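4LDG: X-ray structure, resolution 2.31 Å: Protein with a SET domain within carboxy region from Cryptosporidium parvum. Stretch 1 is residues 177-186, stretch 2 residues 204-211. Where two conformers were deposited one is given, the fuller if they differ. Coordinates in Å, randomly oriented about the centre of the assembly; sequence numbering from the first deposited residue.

Stretch 1 (177-186) EAKELEEKYA
Stretch 2 (204-211) YCIDATEE

Packing of a helix (177-186) against a strand and the turn that follows it (204-211). The helix is regular, phi/psi near -62/-43, with i to i-4 hydrogen bonds from Leu181 N to Glu177 O (2.9 Å) through Ala186 N to Glu182 O (3.1 Å). Strand 204-207 runs in broadly the same direction, its axis inclined 36° to the helix axis and 9.7 Å from it at closest approach; 256 Å² is buried in all. Ala178, Leu181 and Tyr185, spaced three and four residues apart, direct CA-to-CB toward the strand and turn. Tyr204 (-131/166, chi1 m) points away. Cys205 (-140/133, chi1 t) points toward the helix at its nearest register, CA to CA of Ala178 6.8 Å; its CB lies 4.0 Å from Ala178 CB, a small apolar pair suited to this close approach. Ile206 (-104/116, chi1 m, chi2 t) makes no contact with the helix. Asp207 (-95/105, chi1 t, chi2 6°) is the polar centre: its OD2 accepts a 2.6 Å hydrogen bond from Tyr185 OH and lies 3.6 Å from Leu181 CD1, while its OD1 accepts from Thr209 N (2.9 Å) and Thr209 OG1 (2.7 Å). One buried carboxylate thus anchors the helix and pins the turn. Ala208 (-104/23) points away. Thr209 (-65/-47, chi1 m), its CA 8.7 Å from Tyr185 CA, lies over one face of the Tyr185 ring (chi1 m, chi2 -46°): CG2 makes a CH-pi contact 3.7 Å from the ring centroid, 15° off the normal, and OG1 is 3.4 Å from Tyr185 CE2. Its methyl thus meets the aromatic face while its hydroxyl serves Asp207. Glu210 (-56/140, chi1 and chi2 m, chi3 -4°) leaves sideways, but its end comes nearer, with OE2 at the ring edge 3.6 Å from Tyr185 OH. Glu211 (-87/76), modelled only to CB, stays out of reach.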

# COMPACT_ATOMS: atom_id res chain seq x y z
N GLU A 177 -16.29 3.96 -19.26
CA GLU A 177 -15.15 4.91 -19.23
C GLU A 177 -13.82 4.17 -19.12
O GLU A 177 -12.85 4.55 -19.79
CB GLU A 177 -15.22 5.88 -18.05
CG GLU A 177 -16.28 6.96 -18.16
CD GLU A 177 -16.35 7.85 -16.91
OE1 GLU A 177 -15.48 7.72 -15.99
OE2 GLU A 177 -17.29 8.69 -16.85
N ALA A 178 -13.78 3.13 -18.30
CA ALA A 178 -12.56 2.35 -18.07
C ALA A 178 -12.12 1.60 -19.33
O ALA A 178 -10.95 1.64 -19.71
CB ALA A 178 -12.76 1.38 -16.93
N LYS A 179 -13.05 0.91 -19.97
CA LYS A 179 -12.72 0.21 -21.19
C LYS A 179 -12.24 1.18 -22.29
O LYS A 179 -11.26 0.87 -22.99
CB LYS A 179 -13.88 -0.67 -21.65
CG LYS A 179 -13.78 -2.12 -21.16
CD LYS A 179 -14.17 -2.28 -19.70
CE LYS A 179 -14.37 -3.75 -19.33
NZ LYS A 179 -13.11 -4.54 -19.30
N GLU A 180 -12.87 2.35 -22.42
CA GLU A 180 -12.42 3.34 -23.40
C GLU A 180 -11.01 3.82 -23.06
O GLU A 180 -10.16 3.95 -23.95
CB GLU A 180 -13.37 4.54 -23.50
CG GLU A 180 -14.67 4.26 -24.24
CD GLU A 180 -15.67 5.42 -24.17
OE1 GLU A 180 -16.72 5.29 -23.49
OE2 GLU A 180 -15.40 6.47 -24.80
N LEU A 181 -10.75 4.07 -21.78
CA LEU A 181 -9.39 4.42 -21.33
C LEU A 181 -8.39 3.34 -21.68
O LEU A 181 -7.28 3.63 -22.09
CB LEU A 181 -9.34 4.67 -19.81
CG LEU A 181 -9.54 6.11 -19.34
CD1 LEU A 181 -9.70 6.14 -17.83
CD2 LEU A 181 -8.39 7.01 -19.77
N GLU A 182 -8.80 2.10 -21.50
CA GLU A 182 -7.95 0.98 -21.80
C GLU A 182 -7.60 1.02 -23.27
O GLU A 182 -6.44 0.91 -23.61
CB GLU A 182 -8.64 -0.34 -21.45
CG GLU A 182 -7.71 -1.35 -20.83
CD GLU A 182 -8.42 -2.61 -20.38
OE1 GLU A 182 -9.54 -2.52 -19.85
OE2 GLU A 182 -7.84 -3.70 -20.56
N GLU A 183 -8.59 1.22 -24.14
CA GLU A 183 -8.33 1.32 -25.57
C GLU A 183 -7.39 2.47 -25.95
O GLU A 183 -6.55 2.30 -26.82
CB GLU A 183 -9.63 1.39 -26.37
CG GLU A 183 -10.33 0.03 -26.48
CD GLU A 183 -11.77 0.11 -26.99
OE1 GLU A 183 -12.69 -0.13 -26.17
OE2 GLU A 183 -11.98 0.38 -28.20
N LYS A 184 -7.52 3.61 -25.29
CA LYS A 184 -6.67 4.76 -25.57
C LYS A 184 -5.21 4.49 -25.20
O LYS A 184 -4.30 4.79 -25.97
CB LYS A 184 -7.20 6.04 -24.87
CG LYS A 184 -6.24 7.23 -24.84
CD LYS A 184 -6.92 8.53 -24.40
CE LYS A 184 -7.14 8.60 -22.88
NZ LYS A 184 -6.08 9.34 -22.14
N TYR A 185 -4.98 3.93 -24.02
CA TYR A 185 -3.62 3.56 -23.64
C TYR A 185 -3.02 2.57 -24.63
O TYR A 185 -1.90 2.74 -25.06
CB TYR A 185 -3.55 3.01 -22.21
CG TYR A 185 -3.99 3.98 -21.12
CD1 TYR A 185 -3.55 5.30 -21.11
CD2 TYR A 185 -4.81 3.56 -20.09
CE1 TYR A 185 -3.96 6.18 -20.13
CE2 TYR A 185 -5.19 4.43 -19.09
CZ TYR A 185 -4.77 5.74 -19.12
OH TYR A 185 -5.18 6.59 -18.12
N ALA A 186 -3.78 1.55 -25.04
CA ALA A 186 -3.24 0.57 -25.99
C ALA A 186 -2.90 1.23 -27.32
O ALA A 186 -1.82 1.00 -27.84
CB ALA A 186 -4.21 -0.58 -26.20
N TYR A 204 -15.65 -1.78 -9.99
CA TYR A 204 -14.85 -0.57 -10.01
C TYR A 204 -13.58 -0.81 -10.82
O TYR A 204 -13.22 -1.95 -11.15
CB TYR A 204 -14.45 -0.15 -8.60
CG TYR A 204 -15.59 0.26 -7.64
CD1 TYR A 204 -15.99 1.57 -7.52
CD2 TYR A 204 -16.20 -0.68 -6.82
CE1 TYR A 204 -17.00 1.96 -6.63
CE2 TYR A 204 -17.20 -0.31 -5.93
CZ TYR A 204 -17.60 1.00 -5.83
OH TYR A 204 -18.60 1.36 -4.93
N CYS A 205 -12.92 0.28 -11.16
CA CYS A 205 -11.60 0.21 -11.71
C CYS A 205 -10.76 1.33 -11.12
O CYS A 205 -11.21 2.46 -11.05
CB CYS A 205 -11.64 0.33 -13.23
SG CYS A 205 -9.99 0.16 -13.96
N ILE A 206 -9.54 1.01 -10.67
CA ILE A 206 -8.61 2.04 -10.29
C ILE A 206 -7.57 2.17 -11.38
O ILE A 206 -6.81 1.22 -11.65
CB ILE A 206 -7.94 1.77 -8.94
CG1 ILE A 206 -8.97 1.95 -7.81
CG2 ILE A 206 -6.82 2.76 -8.70
CD1 ILE A 206 -8.63 1.21 -6.54
N ASP A 207 -7.55 3.34 -12.01
CA ASP A 207 -6.58 3.67 -13.04
C ASP A 207 -5.41 4.42 -12.44
O ASP A 207 -5.52 5.60 -12.16
CB ASP A 207 -7.21 4.52 -14.16
CG ASP A 207 -6.24 4.78 -15.29
OD1 ASP A 207 -5.15 4.19 -15.23
OD2 ASP A 207 -6.55 5.58 -16.22
N ALA A 208 -4.27 3.74 -12.28
CA ALA A 208 -3.02 4.37 -11.80
C ALA A 208 -1.99 4.63 -12.93
O ALA A 208 -0.79 4.76 -12.67
CB ALA A 208 -2.41 3.50 -10.70
N THR A 209 -2.46 4.72 -14.17
CA THR A 209 -1.57 4.88 -15.34
C THR A 209 -0.80 6.20 -15.32
O THR A 209 0.41 6.18 -15.49
CB THR A 209 -2.33 4.75 -16.66
OG1 THR A 209 -2.98 3.48 -16.71
CG2 THR A 209 -1.39 4.89 -17.86
N GLU A 210 -1.46 7.33 -15.06
CA GLU A 210 -0.74 8.59 -15.01
C GLU A 210 0.39 8.48 -13.97
O GLU A 210 0.24 7.88 -12.90
CB GLU A 210 -1.67 9.78 -14.72
CG GLU A 210 -2.90 9.93 -15.62
CD GLU A 210 -2.63 9.82 -17.12
OE1 GLU A 210 -1.45 9.71 -17.53
OE2 GLU A 210 -3.61 9.86 -17.91
N GLU A 211 1.55 9.05 -14.31
CA GLU A 211 2.73 8.97 -13.46
C GLU A 211 2.65 10.12 -12.47
O GLU A 211 3.36 11.12 -12.61
CB GLU A 211 4.01 9.04 -14.30